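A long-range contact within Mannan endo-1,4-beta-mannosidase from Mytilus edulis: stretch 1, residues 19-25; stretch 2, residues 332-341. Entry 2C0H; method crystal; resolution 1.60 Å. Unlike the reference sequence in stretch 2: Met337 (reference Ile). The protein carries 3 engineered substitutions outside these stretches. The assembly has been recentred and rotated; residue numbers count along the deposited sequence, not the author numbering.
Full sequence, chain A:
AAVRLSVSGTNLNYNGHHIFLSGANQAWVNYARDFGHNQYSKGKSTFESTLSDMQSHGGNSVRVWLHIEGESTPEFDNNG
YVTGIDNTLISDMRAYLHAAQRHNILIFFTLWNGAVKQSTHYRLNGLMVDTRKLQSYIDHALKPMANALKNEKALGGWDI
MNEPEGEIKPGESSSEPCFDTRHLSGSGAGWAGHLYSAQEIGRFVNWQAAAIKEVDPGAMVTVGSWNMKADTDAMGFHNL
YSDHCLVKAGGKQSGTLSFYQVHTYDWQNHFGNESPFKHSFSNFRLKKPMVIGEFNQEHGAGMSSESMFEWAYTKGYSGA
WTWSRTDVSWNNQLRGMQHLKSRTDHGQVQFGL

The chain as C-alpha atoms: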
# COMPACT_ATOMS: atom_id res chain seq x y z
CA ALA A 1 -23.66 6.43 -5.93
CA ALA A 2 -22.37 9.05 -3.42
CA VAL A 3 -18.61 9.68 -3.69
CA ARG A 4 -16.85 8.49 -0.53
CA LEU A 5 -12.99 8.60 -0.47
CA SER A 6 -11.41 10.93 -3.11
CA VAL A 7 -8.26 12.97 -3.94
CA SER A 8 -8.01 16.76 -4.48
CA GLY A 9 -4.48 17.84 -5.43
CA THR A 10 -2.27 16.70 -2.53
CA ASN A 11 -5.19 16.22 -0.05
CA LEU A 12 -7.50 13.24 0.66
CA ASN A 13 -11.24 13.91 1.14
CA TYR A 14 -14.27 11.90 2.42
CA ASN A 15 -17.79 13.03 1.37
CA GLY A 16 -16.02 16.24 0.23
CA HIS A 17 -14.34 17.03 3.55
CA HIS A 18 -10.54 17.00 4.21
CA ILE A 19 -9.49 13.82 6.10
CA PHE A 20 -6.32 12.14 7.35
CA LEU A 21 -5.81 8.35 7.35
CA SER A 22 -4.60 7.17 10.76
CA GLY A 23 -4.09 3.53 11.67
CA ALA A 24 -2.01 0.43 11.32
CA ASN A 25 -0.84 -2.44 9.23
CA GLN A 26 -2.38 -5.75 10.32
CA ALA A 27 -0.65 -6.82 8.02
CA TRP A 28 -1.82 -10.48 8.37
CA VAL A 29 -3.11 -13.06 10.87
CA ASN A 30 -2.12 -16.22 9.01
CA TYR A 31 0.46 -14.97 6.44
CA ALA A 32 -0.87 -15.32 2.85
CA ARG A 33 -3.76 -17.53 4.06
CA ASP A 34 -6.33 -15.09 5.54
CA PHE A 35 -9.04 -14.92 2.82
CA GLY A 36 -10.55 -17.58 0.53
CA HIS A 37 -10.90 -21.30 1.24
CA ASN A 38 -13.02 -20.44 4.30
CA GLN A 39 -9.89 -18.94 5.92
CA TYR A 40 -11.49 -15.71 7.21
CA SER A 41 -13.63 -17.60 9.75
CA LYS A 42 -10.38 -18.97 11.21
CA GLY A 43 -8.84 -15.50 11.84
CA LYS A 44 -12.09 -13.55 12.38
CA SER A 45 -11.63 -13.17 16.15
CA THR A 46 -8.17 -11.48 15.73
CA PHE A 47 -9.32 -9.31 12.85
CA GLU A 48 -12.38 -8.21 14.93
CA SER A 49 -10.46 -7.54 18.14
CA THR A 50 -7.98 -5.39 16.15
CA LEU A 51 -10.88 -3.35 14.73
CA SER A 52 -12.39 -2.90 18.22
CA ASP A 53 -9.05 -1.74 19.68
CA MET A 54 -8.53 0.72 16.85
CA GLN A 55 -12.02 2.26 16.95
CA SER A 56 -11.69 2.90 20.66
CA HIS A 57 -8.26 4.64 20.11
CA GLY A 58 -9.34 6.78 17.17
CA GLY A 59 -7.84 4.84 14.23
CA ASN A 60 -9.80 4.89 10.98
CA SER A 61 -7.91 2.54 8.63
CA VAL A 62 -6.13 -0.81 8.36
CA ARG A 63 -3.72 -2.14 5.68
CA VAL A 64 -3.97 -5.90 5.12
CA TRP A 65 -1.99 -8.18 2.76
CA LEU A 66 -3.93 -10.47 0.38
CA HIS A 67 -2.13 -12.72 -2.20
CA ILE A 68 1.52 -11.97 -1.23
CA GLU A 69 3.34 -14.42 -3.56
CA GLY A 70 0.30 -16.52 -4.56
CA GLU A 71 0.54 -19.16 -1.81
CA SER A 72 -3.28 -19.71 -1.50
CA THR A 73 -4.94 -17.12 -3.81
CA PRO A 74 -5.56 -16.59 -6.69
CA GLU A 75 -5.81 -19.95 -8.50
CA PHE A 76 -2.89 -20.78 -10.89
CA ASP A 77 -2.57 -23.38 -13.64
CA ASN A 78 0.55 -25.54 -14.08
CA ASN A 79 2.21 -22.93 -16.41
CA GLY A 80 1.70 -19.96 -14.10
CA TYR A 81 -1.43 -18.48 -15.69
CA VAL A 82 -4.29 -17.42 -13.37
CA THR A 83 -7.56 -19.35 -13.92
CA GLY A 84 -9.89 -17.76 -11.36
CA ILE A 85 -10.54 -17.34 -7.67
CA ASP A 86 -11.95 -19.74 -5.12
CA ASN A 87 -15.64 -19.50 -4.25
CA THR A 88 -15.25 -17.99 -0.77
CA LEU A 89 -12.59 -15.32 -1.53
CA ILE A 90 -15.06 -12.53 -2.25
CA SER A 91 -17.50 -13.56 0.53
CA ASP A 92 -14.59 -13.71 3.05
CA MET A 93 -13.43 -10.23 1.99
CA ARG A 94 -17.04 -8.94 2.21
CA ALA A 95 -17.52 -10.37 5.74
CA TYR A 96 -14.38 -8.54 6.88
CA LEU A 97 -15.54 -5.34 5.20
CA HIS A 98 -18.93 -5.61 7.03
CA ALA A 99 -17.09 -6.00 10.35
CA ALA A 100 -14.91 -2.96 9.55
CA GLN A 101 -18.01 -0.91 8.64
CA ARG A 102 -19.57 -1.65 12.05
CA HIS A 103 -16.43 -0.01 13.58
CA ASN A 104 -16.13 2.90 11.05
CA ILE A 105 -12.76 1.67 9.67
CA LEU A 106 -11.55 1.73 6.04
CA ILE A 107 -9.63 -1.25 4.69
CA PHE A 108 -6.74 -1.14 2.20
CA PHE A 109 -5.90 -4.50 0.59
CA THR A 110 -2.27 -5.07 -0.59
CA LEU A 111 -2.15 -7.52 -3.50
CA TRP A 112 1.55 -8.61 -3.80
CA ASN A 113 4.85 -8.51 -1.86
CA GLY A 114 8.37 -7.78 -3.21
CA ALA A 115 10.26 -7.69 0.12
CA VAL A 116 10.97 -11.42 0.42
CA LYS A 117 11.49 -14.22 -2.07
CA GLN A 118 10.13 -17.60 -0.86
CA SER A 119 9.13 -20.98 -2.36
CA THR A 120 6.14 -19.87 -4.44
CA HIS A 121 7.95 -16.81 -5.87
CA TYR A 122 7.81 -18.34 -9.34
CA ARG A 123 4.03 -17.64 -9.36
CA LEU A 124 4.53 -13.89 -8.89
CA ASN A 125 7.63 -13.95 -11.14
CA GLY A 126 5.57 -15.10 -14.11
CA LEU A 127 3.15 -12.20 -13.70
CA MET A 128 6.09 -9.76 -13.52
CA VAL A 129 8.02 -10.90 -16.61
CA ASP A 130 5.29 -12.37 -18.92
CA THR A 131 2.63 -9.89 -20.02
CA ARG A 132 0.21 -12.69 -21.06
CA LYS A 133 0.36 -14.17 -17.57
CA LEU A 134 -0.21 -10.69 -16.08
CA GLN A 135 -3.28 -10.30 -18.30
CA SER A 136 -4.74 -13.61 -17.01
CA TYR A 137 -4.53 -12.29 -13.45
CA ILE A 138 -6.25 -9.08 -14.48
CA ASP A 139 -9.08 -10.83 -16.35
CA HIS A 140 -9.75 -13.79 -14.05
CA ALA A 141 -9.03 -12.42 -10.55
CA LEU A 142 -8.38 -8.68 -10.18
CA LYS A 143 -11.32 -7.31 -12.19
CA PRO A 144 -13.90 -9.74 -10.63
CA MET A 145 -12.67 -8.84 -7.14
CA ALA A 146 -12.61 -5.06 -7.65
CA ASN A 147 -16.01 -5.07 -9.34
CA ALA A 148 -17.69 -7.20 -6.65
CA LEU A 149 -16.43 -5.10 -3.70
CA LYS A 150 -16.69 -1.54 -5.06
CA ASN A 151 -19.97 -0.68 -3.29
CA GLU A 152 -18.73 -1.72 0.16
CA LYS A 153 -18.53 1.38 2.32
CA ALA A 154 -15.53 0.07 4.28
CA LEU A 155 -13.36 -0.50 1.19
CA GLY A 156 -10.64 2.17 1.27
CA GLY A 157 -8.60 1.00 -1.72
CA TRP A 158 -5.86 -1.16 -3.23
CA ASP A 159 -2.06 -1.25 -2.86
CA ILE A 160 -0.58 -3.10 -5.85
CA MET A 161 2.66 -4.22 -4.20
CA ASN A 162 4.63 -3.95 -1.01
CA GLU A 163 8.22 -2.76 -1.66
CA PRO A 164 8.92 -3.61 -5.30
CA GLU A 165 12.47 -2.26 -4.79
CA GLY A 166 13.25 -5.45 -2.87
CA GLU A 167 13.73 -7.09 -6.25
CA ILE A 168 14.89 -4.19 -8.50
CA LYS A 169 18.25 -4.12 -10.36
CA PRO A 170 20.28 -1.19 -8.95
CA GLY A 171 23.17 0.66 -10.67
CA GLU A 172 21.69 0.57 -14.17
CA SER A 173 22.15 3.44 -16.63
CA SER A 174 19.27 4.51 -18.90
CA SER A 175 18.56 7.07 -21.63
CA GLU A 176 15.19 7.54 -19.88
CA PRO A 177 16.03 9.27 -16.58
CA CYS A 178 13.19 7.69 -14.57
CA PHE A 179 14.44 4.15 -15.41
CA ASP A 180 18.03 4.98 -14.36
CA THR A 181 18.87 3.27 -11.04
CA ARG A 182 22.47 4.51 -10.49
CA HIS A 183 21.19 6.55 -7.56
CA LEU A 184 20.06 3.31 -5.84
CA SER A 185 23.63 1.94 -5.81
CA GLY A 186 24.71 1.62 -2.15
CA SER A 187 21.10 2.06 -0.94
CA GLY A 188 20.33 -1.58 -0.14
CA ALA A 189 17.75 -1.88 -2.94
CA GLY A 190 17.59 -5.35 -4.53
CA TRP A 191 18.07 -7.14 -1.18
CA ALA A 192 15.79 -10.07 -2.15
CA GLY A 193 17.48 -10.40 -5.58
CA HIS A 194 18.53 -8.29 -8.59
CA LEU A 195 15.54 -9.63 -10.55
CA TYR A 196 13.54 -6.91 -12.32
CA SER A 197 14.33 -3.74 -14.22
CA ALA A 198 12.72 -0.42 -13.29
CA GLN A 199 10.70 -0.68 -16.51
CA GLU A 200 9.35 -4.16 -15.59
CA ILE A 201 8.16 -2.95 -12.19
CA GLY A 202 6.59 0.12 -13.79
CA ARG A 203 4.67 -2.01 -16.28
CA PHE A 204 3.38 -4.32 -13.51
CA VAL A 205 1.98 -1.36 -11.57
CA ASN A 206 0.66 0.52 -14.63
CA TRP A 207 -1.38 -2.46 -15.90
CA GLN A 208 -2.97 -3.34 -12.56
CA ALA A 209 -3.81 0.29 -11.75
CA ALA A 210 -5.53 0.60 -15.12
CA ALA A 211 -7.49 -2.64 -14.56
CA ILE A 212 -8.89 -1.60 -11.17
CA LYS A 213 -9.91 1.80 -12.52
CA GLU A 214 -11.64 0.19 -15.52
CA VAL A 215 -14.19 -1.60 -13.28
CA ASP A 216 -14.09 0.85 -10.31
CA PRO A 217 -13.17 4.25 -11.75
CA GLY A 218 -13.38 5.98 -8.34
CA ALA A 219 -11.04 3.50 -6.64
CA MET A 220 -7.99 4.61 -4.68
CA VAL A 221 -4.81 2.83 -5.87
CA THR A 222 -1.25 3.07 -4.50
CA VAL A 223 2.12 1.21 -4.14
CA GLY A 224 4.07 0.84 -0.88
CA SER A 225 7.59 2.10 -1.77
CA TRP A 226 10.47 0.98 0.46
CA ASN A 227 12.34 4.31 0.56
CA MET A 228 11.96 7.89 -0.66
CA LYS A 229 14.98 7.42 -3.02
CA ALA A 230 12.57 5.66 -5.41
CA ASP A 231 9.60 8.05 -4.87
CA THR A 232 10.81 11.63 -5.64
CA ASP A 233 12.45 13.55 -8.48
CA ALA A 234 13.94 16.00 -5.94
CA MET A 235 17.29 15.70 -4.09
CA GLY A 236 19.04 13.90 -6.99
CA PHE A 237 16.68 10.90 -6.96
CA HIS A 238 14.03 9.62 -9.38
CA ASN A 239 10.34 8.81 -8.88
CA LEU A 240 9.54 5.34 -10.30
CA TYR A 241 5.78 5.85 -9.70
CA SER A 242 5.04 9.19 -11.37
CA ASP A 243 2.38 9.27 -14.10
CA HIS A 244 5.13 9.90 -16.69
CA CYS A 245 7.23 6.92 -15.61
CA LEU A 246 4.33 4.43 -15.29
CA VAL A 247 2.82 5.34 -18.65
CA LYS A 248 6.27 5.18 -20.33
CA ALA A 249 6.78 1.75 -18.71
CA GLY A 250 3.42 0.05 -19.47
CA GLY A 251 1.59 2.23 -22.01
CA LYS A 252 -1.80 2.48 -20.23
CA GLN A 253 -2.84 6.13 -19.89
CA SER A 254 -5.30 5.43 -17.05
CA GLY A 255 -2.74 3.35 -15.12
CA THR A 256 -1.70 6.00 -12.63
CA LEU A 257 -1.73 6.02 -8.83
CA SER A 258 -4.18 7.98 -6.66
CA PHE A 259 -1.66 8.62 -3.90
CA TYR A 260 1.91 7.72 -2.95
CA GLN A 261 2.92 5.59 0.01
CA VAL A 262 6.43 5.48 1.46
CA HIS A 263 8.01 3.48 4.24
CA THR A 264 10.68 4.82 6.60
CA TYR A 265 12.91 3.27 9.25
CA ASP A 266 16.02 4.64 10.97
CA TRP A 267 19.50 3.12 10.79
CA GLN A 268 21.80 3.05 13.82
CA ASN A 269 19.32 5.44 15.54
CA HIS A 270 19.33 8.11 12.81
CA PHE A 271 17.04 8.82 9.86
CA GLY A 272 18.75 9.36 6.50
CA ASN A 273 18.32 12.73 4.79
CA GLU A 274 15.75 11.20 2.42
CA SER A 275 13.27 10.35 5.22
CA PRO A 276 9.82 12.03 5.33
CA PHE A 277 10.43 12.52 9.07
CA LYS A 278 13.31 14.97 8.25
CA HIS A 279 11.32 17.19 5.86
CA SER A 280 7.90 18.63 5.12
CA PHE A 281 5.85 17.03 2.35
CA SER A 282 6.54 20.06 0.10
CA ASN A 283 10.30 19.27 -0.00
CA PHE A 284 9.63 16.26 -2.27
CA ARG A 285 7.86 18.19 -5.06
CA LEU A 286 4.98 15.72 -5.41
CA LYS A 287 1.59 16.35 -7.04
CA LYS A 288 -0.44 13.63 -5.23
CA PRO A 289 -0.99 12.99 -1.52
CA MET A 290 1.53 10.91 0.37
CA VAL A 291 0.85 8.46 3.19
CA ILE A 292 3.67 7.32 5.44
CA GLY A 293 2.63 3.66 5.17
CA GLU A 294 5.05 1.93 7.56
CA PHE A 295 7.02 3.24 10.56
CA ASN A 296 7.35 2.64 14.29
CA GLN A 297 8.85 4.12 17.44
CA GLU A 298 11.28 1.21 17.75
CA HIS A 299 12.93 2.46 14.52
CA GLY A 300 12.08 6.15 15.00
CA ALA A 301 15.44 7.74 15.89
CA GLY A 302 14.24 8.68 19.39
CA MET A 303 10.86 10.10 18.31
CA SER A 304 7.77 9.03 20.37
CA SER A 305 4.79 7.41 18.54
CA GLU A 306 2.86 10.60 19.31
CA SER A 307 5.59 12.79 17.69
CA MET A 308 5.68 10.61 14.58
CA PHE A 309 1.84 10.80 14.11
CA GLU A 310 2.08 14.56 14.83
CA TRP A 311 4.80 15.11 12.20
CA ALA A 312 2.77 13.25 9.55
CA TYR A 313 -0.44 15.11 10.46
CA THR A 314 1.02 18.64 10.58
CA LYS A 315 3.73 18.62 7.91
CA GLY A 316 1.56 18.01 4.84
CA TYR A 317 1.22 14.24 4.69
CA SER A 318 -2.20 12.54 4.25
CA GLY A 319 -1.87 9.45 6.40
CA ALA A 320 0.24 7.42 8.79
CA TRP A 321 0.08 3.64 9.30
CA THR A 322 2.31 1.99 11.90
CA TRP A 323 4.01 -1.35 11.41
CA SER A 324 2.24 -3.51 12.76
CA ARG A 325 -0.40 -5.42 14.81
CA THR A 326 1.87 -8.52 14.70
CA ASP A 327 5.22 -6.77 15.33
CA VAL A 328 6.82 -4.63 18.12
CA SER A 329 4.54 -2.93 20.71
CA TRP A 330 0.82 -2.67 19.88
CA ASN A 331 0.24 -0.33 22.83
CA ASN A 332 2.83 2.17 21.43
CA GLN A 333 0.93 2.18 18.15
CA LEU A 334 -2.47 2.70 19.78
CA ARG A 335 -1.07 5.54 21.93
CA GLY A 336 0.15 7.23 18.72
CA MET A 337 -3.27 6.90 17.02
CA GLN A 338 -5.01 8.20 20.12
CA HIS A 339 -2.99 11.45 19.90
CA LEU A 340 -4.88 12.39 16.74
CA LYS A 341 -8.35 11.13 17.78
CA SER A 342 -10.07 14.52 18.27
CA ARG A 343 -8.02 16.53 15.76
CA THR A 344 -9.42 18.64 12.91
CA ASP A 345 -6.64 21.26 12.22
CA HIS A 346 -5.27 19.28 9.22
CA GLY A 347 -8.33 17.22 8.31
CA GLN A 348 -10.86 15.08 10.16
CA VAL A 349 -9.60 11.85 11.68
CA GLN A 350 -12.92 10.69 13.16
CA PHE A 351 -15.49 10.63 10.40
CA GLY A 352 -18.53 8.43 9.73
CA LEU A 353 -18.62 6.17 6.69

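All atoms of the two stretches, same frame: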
# COMPACT_ATOMS: atom_id res chain seq x y z
N ILE A 19 -9.75 14.87 5.09
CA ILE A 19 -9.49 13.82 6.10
C ILE A 19 -8.01 13.43 6.13
O ILE A 19 -7.23 13.76 5.25
CB ILE A 19 -10.39 12.56 5.89
CG1 ILE A 19 -10.06 11.84 4.57
CG2 ILE A 19 -11.88 12.95 6.02
CD1 ILE A 19 -8.95 10.81 4.71
N PHE A 20 -7.64 12.71 7.19
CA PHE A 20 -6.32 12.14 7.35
C PHE A 20 -6.49 10.69 7.72
O PHE A 20 -7.31 10.39 8.62
CB PHE A 20 -5.60 12.87 8.49
CG PHE A 20 -4.19 12.39 8.75
CD1 PHE A 20 -3.10 12.92 8.06
CD2 PHE A 20 -3.97 11.44 9.73
CE1 PHE A 20 -1.79 12.49 8.33
CE2 PHE A 20 -2.66 11.00 10.00
CZ PHE A 20 -1.58 11.52 9.31
N LEU A 21 -5.77 9.78 7.05
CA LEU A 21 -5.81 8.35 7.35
C LEU A 21 -4.86 7.99 8.48
O LEU A 21 -3.68 8.14 8.35
CB LEU A 21 -5.47 7.53 6.11
CG LEU A 21 -6.45 7.69 4.94
CD1 LEU A 21 -5.93 6.97 3.70
CD2 LEU A 21 -7.83 7.20 5.32
N SER A 22 -5.40 7.50 9.59
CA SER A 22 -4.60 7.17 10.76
C SER A 22 -4.87 5.72 11.14
O SER A 22 -6.02 5.35 11.35
CB SER A 22 -5.05 8.05 11.91
OG SER A 22 -4.34 7.72 13.10
N GLY A 23 -3.85 4.91 11.29
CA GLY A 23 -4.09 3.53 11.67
C GLY A 23 -2.87 2.67 11.66
O GLY A 23 -1.79 3.12 12.01
N ALA A 24 -3.05 1.42 11.22
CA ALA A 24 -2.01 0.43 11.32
C ALA A 24 -2.07 -0.60 10.23
O ALA A 24 -3.13 -0.83 9.64
CB ALA A 24 -2.11 -0.25 12.66
N ASN A 25 -0.93 -1.22 10.00
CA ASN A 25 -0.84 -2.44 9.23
C ASN A 25 -1.26 -3.60 10.11
O ASN A 25 -0.80 -3.70 11.23
CB ASN A 25 0.61 -2.68 8.79
CG ASN A 25 1.07 -1.75 7.70
OD1 ASN A 25 1.02 -2.11 6.53
ND2 ASN A 25 1.56 -0.57 8.08
N ASN A 332 2.15 0.97 21.94
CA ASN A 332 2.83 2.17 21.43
C ASN A 332 2.09 2.71 20.21
O ASN A 332 1.95 3.92 20.02
CB ASN A 332 4.27 1.88 21.01
CG ASN A 332 5.25 1.86 22.18
OD1 ASN A 332 4.92 2.25 23.30
ND2 ASN A 332 6.47 1.44 21.89
N GLN A 333 1.64 1.79 19.37
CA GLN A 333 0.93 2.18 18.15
C GLN A 333 -0.41 2.81 18.45
O GLN A 333 -0.77 3.86 17.86
CB GLN A 333 0.78 0.96 17.23
CG GLN A 333 2.10 0.39 16.71
CD GLN A 333 1.91 -0.94 16.01
OE1 GLN A 333 1.30 -1.00 14.93
NE2 GLN A 333 2.42 -2.02 16.60
N LEU A 334 -1.18 2.19 19.35
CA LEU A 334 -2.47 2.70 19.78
C LEU A 334 -2.34 4.07 20.48
O LEU A 334 -3.15 4.95 20.29
CB LEU A 334 -3.16 1.70 20.71
CG LEU A 334 -3.62 0.38 20.09
CD1 LEU A 334 -4.16 -0.57 21.16
CD2 LEU A 334 -4.64 0.60 18.99
N ARG A 335 -1.29 4.25 21.28
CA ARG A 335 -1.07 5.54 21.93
C ARG A 335 -0.79 6.64 20.88
O ARG A 335 -1.24 7.77 21.02
CB ARG A 335 0.11 5.43 22.92
CG ARG A 335 0.09 6.42 24.07
CD ARG A 335 1.33 6.23 24.94
NE ARG A 335 2.53 6.64 24.20
CZ ARG A 335 3.50 5.84 23.78
NH1 ARG A 335 3.54 4.56 24.12
NH2 ARG A 335 4.50 6.35 23.08
N GLY A 336 -0.09 6.29 19.81
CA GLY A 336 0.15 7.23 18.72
C GLY A 336 -1.14 7.62 18.04
O GLY A 336 -1.39 8.82 17.84
N MET A 337 -1.96 6.64 17.66
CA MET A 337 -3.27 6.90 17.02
C MET A 337 -4.15 7.79 17.88
O MET A 337 -4.79 8.71 17.40
CB MET A 337 -4.06 5.60 16.81
CG MET A 337 -3.61 4.74 15.72
SD MET A 337 -4.61 3.23 15.78
CE MET A 337 -3.25 2.09 15.53
N GLN A 338 -4.18 7.49 19.17
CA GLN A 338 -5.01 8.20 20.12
C GLN A 338 -4.70 9.70 20.17
O GLN A 338 -5.60 10.52 20.46
CB GLN A 338 -4.80 7.55 21.48
CG GLN A 338 -5.75 7.94 22.55
CD GLN A 338 -5.43 7.19 23.83
OE1 GLN A 338 -6.31 6.57 24.43
NE2 GLN A 338 -4.16 7.22 24.22
N HIS A 339 -3.44 10.05 19.90
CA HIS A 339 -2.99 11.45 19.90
C HIS A 339 -3.75 12.28 18.87
O HIS A 339 -4.01 13.45 19.09
CB HIS A 339 -1.48 11.57 19.65
CG HIS A 339 -0.97 12.96 19.82
ND1 HIS A 339 -1.00 13.62 21.03
CD2 HIS A 339 -0.45 13.85 18.93
CE1 HIS A 339 -0.51 14.84 20.89
NE2 HIS A 339 -0.17 15.00 19.62
N LEU A 340 -4.15 11.66 17.77
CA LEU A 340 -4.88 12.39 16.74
C LEU A 340 -6.41 12.29 16.83
O LEU A 340 -7.11 12.94 16.04
CB LEU A 340 -4.45 11.90 15.35
CG LEU A 340 -2.97 12.02 14.98
CD1 LEU A 340 -2.80 11.61 13.51
CD2 LEU A 340 -2.43 13.42 15.20
N LYS A 341 -6.93 11.51 17.78
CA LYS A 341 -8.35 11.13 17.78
C LYS A 341 -9.31 12.31 17.58
O LYS A 341 -10.19 12.24 16.72
CB LYS A 341 -8.71 10.35 19.06
CG LYS A 341 -10.16 9.89 19.09
CD LYS A 341 -10.57 9.37 20.46
CE LYS A 341 -10.08 7.99 20.74
NZ LYS A 341 -10.72 7.47 21.98
O HOH W 1 -5.98 8.59 15.02

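No direct hydrogen bond joins these two stretches; the one polar connection between them runs through a single water. Water 1 lies 2.7 Å from Ser22 OG and 2.7 Å from Met337 O, and the angles give its direction on both sides: the serine hydroxyl donates to the water, and the water donates to the carbonyl. That carbonyl also receives Leu340 N, at 3.0 Å from Met337 O, so the water adds a second donor to an oxygen already used by the backbone near the end of stretch 2.

The frame for this link is a strand laid against a helix. Strand 21-25 and helix 332-339 run almost exactly antiparallel, at 172°, and their axes approach to 8.3 Å. The backbones come nearest where Gly23 CA lies 6.4 Å from Met337 CA; Ala24 CA and Gln333 CA follow at 7.6 Å, one helical turn earlier in stretch 2. The helix is held by its own i to i+4 bonds, among them Met337 N to Gln333 O at 3.0 Å.

Met337, which differs from the reference isoleucine, gives up more area to the contact than any other residue here, 66 Å². Its CA-to-CB bond points sideways, but chi1 of -75° (m) and chi2 of 175° (t) extend the chain so that its end comes nearer to the strand. The terminal methyl rests against two neighbours: Met337 CE is 3.9 Å from Gly23 C and 3.9 Å from Ala24 CB. The first is a contact with backbone, at a residue that has no side chain; the second is an apolar pairing of two methyl groups. Farther back along the same side chain, Met337 CG stands 4.0 Å from Ser22 OG, a van der Waals contact beside the water link.

A second apolar contact forms at the other end. Phe20 and Leu340 both direct their CA-to-CB bonds toward the opposite stretch, and Phe20 CE2 meets Leu340 CD1 at 3.6 Å, with the methyl approaching the ring obliquely. Leu340 CD1 also lies 4.2 Å from Ser22 OG, so the serine sits among nonpolar atoms while its hydroxyl is satisfied by the water.

Gln333 contributes only a loose contact, Ala24 CB to Gln333 OE1 at 4.2 Å, and its amide is hydrogen-bonded elsewhere in the structure. In all, 251 Å² is buried, summed over both sides: a modest, mainly van der Waals contact between segments whose touching residues are at least 309 positions apart in sequence.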